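Local coordinates for hypothetical protein Atu0492 (Agrobacterium tumefaciens, PDB 2GMY) that is of unknown function but, as an AhpD-like member of the carboxymuconolactone decarboxylase family, probably takes part in antioxidant defence, at residues E31-H36 with E83-L88; I38-S43 with N70-W75; N46-C51 with T132-A137. One frame throughout, in Å; residues are numbered along the deposited sequence.

Overall arrangement
From the N terminus, helix 32-45 is used first: its opening turn meets the start of helix 83-96 in interaction 1, and its middle meets 70-75, the irregular segment at the end of helix 66-70, in interaction 2. Interaction 2 is nested inside the loop closed by interaction 1; the two touch where Leu88 packs on Ile38 and Arg86 NH1 probably hydrogen-bonds Trp75 O. Interaction 3 joins 46-51, at the turn into helix 49-61, to helix 117-139, crossing both others. Interactions 1 and 3 lie on opposite sides of the chain's centre, about 20 Å apart between centres; probable bonds of Ser43 O to Cys48 N and Ser43 OG to Asn134 OD1 connect interaction 2 to interaction 3.

Interaction 1. Residues E31-H36 with E83-L88; sequences EHRFIH and EQERAL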
loop_
_atom_site.group_PDB
_atom_site.type_symbol
_atom_site.label_atom_id
_atom_site.label_comp_id
_atom_site.label_asym_id
_atom_site.label_seq_id
_atom_site.Cartn_x
_atom_site.Cartn_y
_atom_site.Cartn_z
ATOM N N GLU A 31 19.673 6.780 -26.855
ATOM C CA GLU A 31 19.931 5.451 -27.386
ATOM C C GLU A 31 18.634 4.637 -27.420
ATOM O O GLU A 31 17.858 4.653 -26.460
ATOM C CB GLU A 31 20.958 4.749 -26.506
ATOM C CG GLU A 31 21.856 3.792 -27.246
ATOM C CD GLU A 31 22.960 3.240 -26.372
ATOM O OE1 GLU A 31 23.735 4.036 -25.784
ATOM O OE2 GLU A 31 23.053 2.002 -26.284
ATOM N N HIS A 32 18.401 3.929 -28.521
ATOM C CA HIS A 32 17.143 3.206 -28.683
ATOM C C HIS A 32 16.927 2.139 -27.607
ATOM O O HIS A 32 15.791 1.908 -27.177
ATOM C CB HIS A 32 17.003 2.637 -30.100
ATOM C CG HIS A 32 16.885 3.695 -31.152
ATOM N ND1 HIS A 32 15.884 4.643 -31.141
ATOM C CD2 HIS A 32 17.650 3.967 -32.237
ATOM C CE1 HIS A 32 16.034 5.452 -32.176
ATOM N NE2 HIS A 32 17.100 5.065 -32.856
ATOM N N ARG A 33 18.014 1.516 -27.161
ATOM C CA ARG A 33 17.954 0.540 -26.076
ATOM C C ARG A 33 17.331 1.139 -24.811
ATOM O O ARG A 33 16.526 0.483 -24.133
ATOM C CB ARG A 33 19.346 0.003 -25.758
ATOM C CG ARG A 33 19.309 -1.020 -24.646
ATOM C CD ARG A 33 20.674 -1.539 -24.242
ATOM N NE ARG A 33 21.582 -0.501 -23.771
ATOM C CZ ARG A 33 22.582 -0.008 -24.490
ATOM N NH1 ARG A 33 22.792 -0.456 -25.724
ATOM N NH2 ARG A 33 23.376 0.930 -23.980
ATOM N N PHE A 34 17.688 2.384 -24.515
ATOM C CA PHE A 34 17.163 3.070 -23.325
ATOM C C PHE A 34 15.692 3.447 -23.509
ATOM O O PHE A 34 14.895 3.378 -22.560
ATOM C CB PHE A 34 18.005 4.303 -22.981
ATOM C CG PHE A 34 19.451 3.988 -22.659
ATOM C CD1 PHE A 34 19.802 2.830 -21.954
ATOM C CD2 PHE A 34 20.461 4.872 -23.035
ATOM C CE1 PHE A 34 21.147 2.546 -21.649
ATOM C CE2 PHE A 34 21.798 4.595 -22.737
ATOM C CZ PHE A 34 22.134 3.427 -22.042
ATOM N N ILE A 35 15.331 3.845 -24.729
ATOM C CA ILE A 35 13.935 4.141 -25.036
ATOM C C ILE A 35 13.087 2.870 -24.871
ATOM O O ILE A 35 12.029 2.900 -24.230
ATOM C CB ILE A 35 13.777 4.773 -26.439
ATOM C CG1 ILE A 35 14.511 6.118 -26.483
ATOM C CG2 ILE A 35 12.287 4.956 -26.768
ATOM C CD1 ILE A 35 14.491 6.782 -27.875
ATOM N N HIS A 36 13.564 1.753 -25.420
ATOM C CA HIS A 36 12.874 0.467 -25.251
ATOM C C HIS A 36 12.699 0.096 -23.782
ATOM O O HIS A 36 11.624 -0.323 -23.354
ATOM C CB HIS A 36 13.651 -0.655 -25.931
ATOM C CG HIS A 36 13.696 -0.534 -27.417
ATOM N ND1 HIS A 36 12.595 -0.173 -28.162
ATOM C CD2 HIS A 36 14.700 -0.752 -28.301
ATOM C CE1 HIS A 36 12.921 -0.167 -29.445
ATOM N NE2 HIS A 36 14.192 -0.511 -29.554
ATOM N N GLU A 83 25.091 -1.824 -15.040
ATOM C CA GLU A 83 24.903 -0.850 -13.965
ATOM C C GLU A 83 24.173 0.398 -14.476
ATOM O O GLU A 83 23.318 0.947 -13.787
ATOM C CB GLU A 83 26.227 -0.485 -13.284
ATOM C CG GLU A 83 26.797 -1.647 -12.452
ATOM C CD GLU A 83 25.788 -2.228 -11.448
ATOM O OE1 GLU A 83 25.233 -1.454 -10.632
ATOM O OE2 GLU A 83 25.551 -3.466 -11.463
ATOM N N GLN A 84 24.488 0.808 -15.698
ATOM C CA GLN A 84 23.798 1.938 -16.311
ATOM C C GLN A 84 22.306 1.642 -16.490
ATOM O O GLN A 84 21.467 2.478 -16.156
ATOM C CB GLN A 84 24.407 2.265 -17.666
ATOM C CG GLN A 84 23.774 3.474 -18.322
ATOM C CD GLN A 84 24.491 3.878 -19.594
ATOM O OE1 GLN A 84 24.953 3.027 -20.357
ATOM N NE2 GLN A 84 24.549 5.190 -19.850
ATOM N N GLU A 85 21.987 0.462 -17.022
ATOM C CA GLU A 85 20.572 0.052 -17.162
ATOM C C GLU A 85 19.869 0.014 -15.803
ATOM O O GLU A 85 18.707 0.452 -15.680
ATOM C CB GLU A 85 20.451 -1.310 -17.845
ATOM C CG GLU A 85 20.815 -1.242 -19.312
ATOM C CD GLU A 85 20.867 -2.602 -19.992
ATOM O OE1 GLU A 85 21.261 -3.597 -19.344
ATOM O OE2 GLU A 85 20.520 -2.666 -21.189
ATOM N N ARG A 86 20.554 -0.507 -14.785
ATOM C CA ARG A 86 19.978 -0.512 -13.437
ATOM C C ARG A 86 19.685 0.881 -12.908
ATOM O O ARG A 86 18.673 1.097 -12.237
ATOM C CB ARG A 86 20.857 -1.262 -12.435
ATOM C CG ARG A 86 20.955 -2.726 -12.744
ATOM C CD ARG A 86 21.809 -3.448 -11.705
ATOM N NE ARG A 86 21.113 -3.571 -10.421
ATOM C CZ ARG A 86 20.160 -4.468 -10.163
ATOM N NH1 ARG A 86 19.781 -5.347 -11.090
ATOM N NH2 ARG A 86 19.576 -4.478 -8.970
ATOM N N ALA A 87 20.575 1.824 -13.210
ATOM C CA ALA A 87 20.391 3.202 -12.783
ATOM C C ALA A 87 19.137 3.760 -13.448
ATOM O O ALA A 87 18.300 4.395 -12.811
ATOM C CB ALA A 87 21.602 4.016 -13.165
ATOM N N LEU A 88 18.997 3.497 -14.739
ATOM C CA LEU A 88 17.835 3.960 -15.480
ATOM C C LEU A 88 16.550 3.303 -14.958
ATOM O O LEU A 88 15.569 3.987 -14.704
ATOM C CB LEU A 88 18.027 3.673 -16.973
ATOM C CG LEU A 88 16.911 4.093 -17.931
ATOM C CD1 LEU A 88 16.491 5.550 -17.727
ATOM C CD2 LEU A 88 17.344 3.839 -19.381
#
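Phe34 and Gln84 meet at about a right angle, the amide of Gln84 lying against the far end of the phenyl ring. Phe34 CZ is 3.3 Å from Gln84 OE1, which sits at the ring edge near its plane, and the ring and amide planes are 68° apart. The oxygen thus faces the rim C-H groups, an arrangement probably mildly favourable electrostatically. With Gln84 CG anti to the backbone N and the chain extended beyond it, the amide spans the gap between the helices; its NE2 also makes a weak bond to His114 O, at the end of helix 105-114.

At the base of the same ring the contact is apolar: Leu88 CD2 packs 3.7 Å from Phe34 CB and equally close to Phe34 CD1, approaching obliquely.

On the other flank Arg33 and Glu85 cross, again at about a right angle. The salt bridge is long, 3.5 Å from Arg33 NE to Glu85 OE2, and the guanidinium and carboxylate are turned 70° apart, so the two groups do not pair flat. Glu85 OE2 is in fact slightly nearer to Arg33 CD, at 3.3 Å. The carboxylate has firmer partners elsewhere: OE1 takes the N-H of Thr82 and OE2 that of Trp68 NE1, which probably fixes its rotation.

The segment axes run 11.2 Å apart at -41°, a spacing bridged by side chains alone. Phe115 stacks edge-to-face on Phe34, Leu64 lies against Arg33, and one turn further along helix 32-45 Leu37 continues the packing on Glu85 and Leu88.

Interaction 2. Residues I38-S43 with N70-W75; sequences IKLRAS and NLMSVW
The guanidinium of Arg41 carries the edge of the Trp75 indole on one face: Trp75 CD1 stands 3.4 Å above the guanidinium plane, over its centre. Seen from the indole, Arg41 CZ lies in the ring plane at its edge, and the planes are 78° apart. The arrangement is T-shaped, with the cation beside the ring rim and not over the pi face. Arg41 NE and Trp75 NE1, both donors and 3.5 Å apart, do not bond each other; the carboxylate of Asp93 holds both, through a salt bridge to NE and a hydrogen bond from NE1.

Near the guanidinium plane, at its edge, is Ser73 O, 3.2 Å from Arg41 NH1. Met72 O comes obliquely, 2.9 Å from the same NH1. Both bonds are weak because both are bent, with N-H...O angles of 139° and 126°. A water accepts from Arg41 NH2 and donates to Ser73 O at 2.7 Å, reinforcing the grip.

The aliphatic part of Arg41, bent at chi2, lays CD 3.9 Å from Met72 CG. Beyond it Met72 CE rests 3.9 Å from Leu40 CD2.

Leu89 of helix 83-96 touches Arg41, Met72 and Trp75. Helix 117-139 packs on Ile38 and Ala42 of helix 32-45, and the second subunit backs the loop, its Ile44 on Ser73 and its His144 on Leu71.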
loop_
_atom_site.group_PDB
_atom_site.type_symbol
_atom_site.label_atom_id
_atom_site.label_comp_id
_atom_site.label_asym_id
_atom_site.label_seq_id
_atom_site.Cartn_x
_atom_site.Cartn_y
_atom_site.Cartn_z
ATOM N N ILE A 38 12.768 2.070 -21.080
ATOM C CA ILE A 38 11.819 2.980 -20.428
ATOM C C ILE A 38 10.377 2.567 -20.740
ATOM O O ILE A 38 9.532 2.478 -19.830
ATOM C CB ILE A 38 12.061 4.442 -20.882
ATOM C CG1 ILE A 38 13.350 4.983 -20.275
ATOM C CG2 ILE A 38 10.849 5.312 -20.539
ATOM C CD1 ILE A 38 13.895 6.215 -21.028
ATOM N N LYS A 39 10.096 2.316 -22.018
ATOM C CA LYS A 39 8.726 2.009 -22.435
ATOM C C LYS A 39 8.250 0.673 -21.893
ATOM O O LYS A 39 7.118 0.557 -21.414
ATOM C CB LYS A 39 8.599 2.024 -23.955
ATOM C CG LYS A 39 8.667 3.427 -24.543
ATOM C CD LYS A 39 8.679 3.343 -26.061
ATOM C CE LYS A 39 8.535 4.708 -26.666
ATOM N NZ LYS A 39 8.083 4.568 -28.074
ATOM N N LEU A 40 9.116 -0.335 -21.954
ATOM C CA LEU A 40 8.722 -1.676 -21.519
ATOM C C LEU A 40 8.532 -1.699 -20.009
ATOM O O LEU A 40 7.503 -2.174 -19.509
ATOM C CB LEU A 40 9.749 -2.724 -21.970
ATOM C CG LEU A 40 9.465 -4.172 -21.548
ATOM C CD1 LEU A 40 8.079 -4.645 -22.000
ATOM C CD2 LEU A 40 10.548 -5.062 -22.108
ATOM N N ARG A 41 9.495 -1.155 -19.278
ATOM C CA ARG A 41 9.402 -1.205 -17.809
ATOM C C ARG A 41 8.195 -0.439 -17.263
ATOM O O ARG A 41 7.440 -0.979 -16.436
ATOM C CB ARG A 41 10.698 -0.727 -17.142
ATOM C CG ARG A 41 10.643 -0.740 -15.613
ATOM C CD ARG A 41 10.386 -2.129 -15.025
ATOM N NE ARG A 41 10.181 -1.982 -13.581
ATOM C CZ ARG A 41 9.694 -2.933 -12.794
ATOM N NH1 ARG A 41 9.381 -4.135 -13.296
ATOM N NH2 ARG A 41 9.532 -2.680 -11.497
ATOM N N ALA A 42 7.981 0.791 -17.742
ATOM C CA ALA A 42 6.844 1.586 -17.268
ATOM C C ALA A 42 5.528 0.885 -17.597
ATOM O O ALA A 42 4.597 0.867 -16.784
ATOM C CB ALA A 42 6.883 3.002 -17.847
ATOM N N SER A 43 5.463 0.298 -18.795
ATOM C CA SER A 43 4.251 -0.421 -19.201
ATOM C C SER A 43 3.946 -1.622 -18.298
ATOM O O SER A 43 2.782 -1.872 -17.965
ATOM C CB SER A 43 4.355 -0.854 -20.666
ATOM O OG SER A 43 4.458 0.288 -21.500
ATOM N N ASN A 70 12.270 -10.558 -20.955
ATOM C CA ASN A 70 11.461 -11.270 -19.959
ATOM C C ASN A 70 11.746 -10.955 -18.507
ATOM O O ASN A 70 10.859 -11.095 -17.659
ATOM C CB ASN A 70 11.554 -12.764 -20.175
ATOM C CG ASN A 70 10.712 -13.204 -21.332
ATOM O OD1 ASN A 70 11.232 -13.561 -22.390
ATOM N ND2 ASN A 70 9.397 -13.143 -21.159
ATOM N N LEU A 71 12.961 -10.530 -18.197
ATOM C CA LEU A 71 13.305 -10.277 -16.811
ATOM C C LEU A 71 12.999 -8.852 -16.368
ATOM O O LEU A 71 13.229 -8.487 -15.232
ATOM C CB LEU A 71 14.757 -10.636 -16.537
ATOM C CG LEU A 71 15.036 -12.136 -16.405
ATOM C CD1 LEU A 71 16.478 -12.347 -16.537
ATOM C CD2 LEU A 71 14.571 -12.647 -15.072
ATOM N N MET A 72 12.444 -8.063 -17.271
ATOM C CA MET A 72 12.226 -6.672 -16.953
ATOM C C MET A 72 11.198 -6.485 -15.861
ATOM O O MET A 72 11.182 -5.488 -15.191
ATOM C CB MET A 72 11.807 -5.863 -18.148
ATOM C CG MET A 72 11.809 -4.450 -17.763
ATOM S SD MET A 72 13.422 -3.822 -18.126
ATOM C CE MET A 72 12.806 -3.181 -19.618
ATOM N N SER A 73 10.306 -7.450 -15.736
ATOM C CA SER A 73 9.264 -7.373 -14.742
ATOM C C SER A 73 9.846 -7.545 -13.344
ATOM O O SER A 73 9.211 -7.209 -12.384
ATOM C CB SER A 73 8.200 -8.436 -15.003
ATOM O OG SER A 73 8.730 -9.715 -14.868
ATOM N N VAL A 74 11.068 -8.061 -13.269
ATOM C CA VAL A 74 11.703 -8.456 -12.007
ATOM C C VAL A 74 13.183 -8.046 -12.005
ATOM O O VAL A 74 14.047 -8.723 -11.454
ATOM C CB VAL A 74 11.526 -9.994 -11.741
ATOM C CG1 VAL A 74 10.054 -10.342 -11.512
ATOM C CG2 VAL A 74 12.093 -10.826 -12.893
ATOM N N TRP A 75 13.457 -6.885 -12.591
ATOM C CA TRP A 75 14.834 -6.502 -12.885
ATOM C C TRP A 75 15.744 -6.386 -11.685
ATOM O O TRP A 75 16.953 -6.574 -11.820
ATOM C CB TRP A 75 14.851 -5.183 -13.667
ATOM C CG TRP A 75 14.424 -4.019 -12.843
ATOM C CD1 TRP A 75 13.151 -3.543 -12.681
ATOM C CD2 TRP A 75 15.276 -3.185 -12.059
ATOM N NE1 TRP A 75 13.163 -2.436 -11.842
ATOM C CE2 TRP A 75 14.452 -2.202 -11.442
ATOM C CE3 TRP A 75 16.656 -3.164 -11.817
ATOM C CZ2 TRP A 75 14.965 -1.221 -10.600
ATOM C CZ3 TRP A 75 17.165 -2.188 -10.980
ATOM C CH2 TRP A 75 16.328 -1.224 -10.384
HETATM O O HOH W 1 9.695 -5.616 -10.203
#

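Interaction 3. Residues N46-C51 with T132-A137; sequences NGCAFC and TWNRIA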
loop_
_atom_site.group_PDB
_atom_site.type_symbol
_atom_site.label_atom_id
_atom_site.label_comp_id
_atom_site.label_asym_id
_atom_site.label_seq_id
_atom_site.Cartn_x
_atom_site.Cartn_y
_atom_site.Cartn_z
ATOM N N ASN A 46 2.609 -0.274 -14.981
ATOM C CA ASN A 46 1.257 0.260 -15.143
ATOM C C ASN A 46 0.212 -0.769 -15.564
ATOM O O ASN A 46 -0.951 -0.411 -15.717
ATOM C CB ASN A 46 1.259 1.436 -16.102
ATOM C CG ASN A 46 1.864 2.671 -15.486
ATOM O OD1 ASN A 46 1.789 2.874 -14.266
ATOM N ND2 ASN A 46 2.478 3.498 -16.322
ATOM N N GLY A 47 0.629 -2.017 -15.778
ATOM C CA GLY A 47 -0.318 -3.088 -16.102
ATOM C C GLY A 47 -0.842 -3.010 -17.535
ATOM O O GLY A 47 -1.899 -3.579 -17.855
ATOM N N CYS A 48 -0.108 -2.321 -18.404
ATOM C CA CYS A 48 -0.606 -2.066 -19.757
ATOM C C CYS A 48 -0.175 -3.163 -20.734
ATOM O O CYS A 48 0.928 -3.106 -21.305
ATOM C CB CYS A 48 -0.144 -0.699 -20.249
ATOM S SG CYS A 48 -0.962 -0.279 -21.811
ATOM N N ALA A 49 -1.040 -4.162 -20.910
ATOM C CA ALA A 49 -0.758 -5.272 -21.835
ATOM C C ALA A 49 -0.588 -4.773 -23.266
ATOM O O ALA A 49 0.296 -5.243 -23.996
ATOM C CB ALA A 49 -1.855 -6.316 -21.773
ATOM N N PHE A 50 -1.432 -3.823 -23.664
ATOM C CA PHE A 50 -1.357 -3.245 -25.001
ATOM C C PHE A 50 0.058 -2.742 -25.284
ATOM O O PHE A 50 0.649 -3.067 -26.318
ATOM C CB PHE A 50 -2.369 -2.107 -25.167
ATOM C CG PHE A 50 -2.425 -1.545 -26.557
ATOM C CD1 PHE A 50 -3.155 -2.189 -27.553
ATOM C CD2 PHE A 50 -1.760 -0.361 -26.866
ATOM C CE1 PHE A 50 -3.218 -1.664 -28.844
ATOM C CE2 PHE A 50 -1.818 0.173 -28.157
ATOM C CZ PHE A 50 -2.553 -0.485 -29.143
ATOM N N CYS A 51 0.600 -1.955 -24.361
ATOM C CA CYS A 51 1.933 -1.405 -24.554
ATOM C C CYS A 51 3.032 -2.433 -24.337
ATOM O O CYS A 51 4.019 -2.413 -25.060
ATOM C CB CYS A 51 2.162 -0.155 -23.698
ATOM S SG CYS A 51 1.078 1.241 -24.197
ATOM N N THR A 132 1.649 8.375 -20.270
ATOM C CA THR A 132 0.457 8.868 -20.950
ATOM C C THR A 132 -0.152 7.766 -21.829
ATOM O O THR A 132 -1.352 7.482 -21.733
ATOM C CB THR A 132 0.766 10.149 -21.739
ATOM O OG1 THR A 132 1.010 11.213 -20.800
ATOM C CG2 THR A 132 -0.420 10.546 -22.623
ATOM N N TRP A 133 0.658 7.139 -22.677
ATOM C CA TRP A 133 0.138 6.044 -23.511
ATOM C C TRP A 133 -0.482 4.936 -22.655
ATOM O O TRP A 133 -1.549 4.414 -22.987
ATOM C CB TRP A 133 1.230 5.440 -24.392
ATOM C CG TRP A 133 1.649 6.281 -25.548
ATOM C CD1 TRP A 133 2.892 6.807 -25.768
ATOM C CD2 TRP A 133 0.842 6.669 -26.670
ATOM N NE1 TRP A 133 2.904 7.508 -26.958
ATOM C CE2 TRP A 133 1.658 7.439 -27.527
ATOM C CE3 TRP A 133 -0.496 6.442 -27.029
ATOM C CZ2 TRP A 133 1.180 7.991 -28.740
ATOM C CZ3 TRP A 133 -0.975 6.991 -28.225
ATOM C CH2 TRP A 133 -0.138 7.757 -29.064
ATOM N N ASN A 134 0.181 4.566 -21.560
ATOM C CA ASN A 134 -0.376 3.533 -20.662
ATOM C C ASN A 134 -1.763 3.907 -20.127
ATOM O O ASN A 134 -2.664 3.061 -20.032
ATOM C CB ASN A 134 0.553 3.262 -19.483
ATOM C CG ASN A 134 1.895 2.637 -19.888
ATOM O OD1 ASN A 134 2.080 2.081 -20.996
ATOM N ND2 ASN A 134 2.838 2.702 -18.967
ATOM N N ARG A 135 -1.924 5.176 -19.756
ATOM C CA ARG A 135 -3.208 5.644 -19.238
ATOM C C ARG A 135 -4.302 5.642 -20.296
ATOM O O ARG A 135 -5.451 5.294 -20.012
ATOM C CB ARG A 135 -3.035 7.021 -18.590
ATOM C CG ARG A 135 -2.311 6.906 -17.258
ATOM C CD ARG A 135 -1.814 8.224 -16.658
ATOM N NE ARG A 135 -1.411 7.968 -15.271
ATOM C CZ ARG A 135 -0.255 7.399 -14.921
ATOM N NH1 ARG A 135 0.653 7.057 -15.845
ATOM N NH2 ARG A 135 -0.008 7.166 -13.640
ATOM N N ILE A 136 -3.937 6.021 -21.520
ATOM C CA ILE A 136 -4.862 5.972 -22.647
ATOM C C ILE A 136 -5.247 4.530 -22.966
ATOM O O ILE A 136 -6.435 4.212 -23.077
ATOM C CB ILE A 136 -4.259 6.674 -23.887
ATOM C CG1 ILE A 136 -4.122 8.177 -23.608
ATOM C CG2 ILE A 136 -5.102 6.420 -25.147
ATOM C CD1 ILE A 136 -3.195 8.910 -24.592
ATOM N N ALA A 137 -4.256 3.656 -23.097
ATOM C CA ALA A 137 -4.534 2.268 -23.497
ATOM C C ALA A 137 -5.309 1.492 -22.433
ATOM O O ALA A 137 -6.269 0.784 -22.744
ATOM C CB ALA A 137 -3.268 1.550 -23.861
HETATM O O HOH W 2 1.895 5.111 -12.800
#
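Ala137 CB makes the compact part of the contact, packing 3.6 Å from Cys48 SG and 3.9 Å from Phe50 CD2. Asn134 OD1 is 3.6 Å from Cys48 CB and 3.5 Å from Cys51 SG, and Ser43 OG is its probable hydrogen-bond partner. Cys48 caps the following helix: its SG, anti to the backbone N (chi1 -171°), receives the N-H of Cys51 at 156°. Cys48 SG and Cys51 SG are 3.5 Å apart, too far for a disulfide. Their spacing matches the CXXC motif of AhpD relatives, consistent with a redox role.

The looser, partly exposed side is at Phe50 and Trp133, where Cys51 SG stays 4.2 Å from Trp133 CB. The Asn46-Arg135 side is polar and less directly packed, but buried against Ile98 of the third subunit. The Asn46 amide stands 77° from that of Asn134; their close ND2 atoms, both donors, do not bond. Asn46 ND2 and Arg135 NH1 both bond Asn131 OD1. A water 2.7 Å from Asn46 OD1 accepts from Arg135 NH2 at 2.9 Å, probably bridging them.

Arg135 NH2 also reaches Thr96 O of the third subunit. Helix 12-26 flanks helix 117-139 at Trp133, while Ser142 and His144 lie against Phe50.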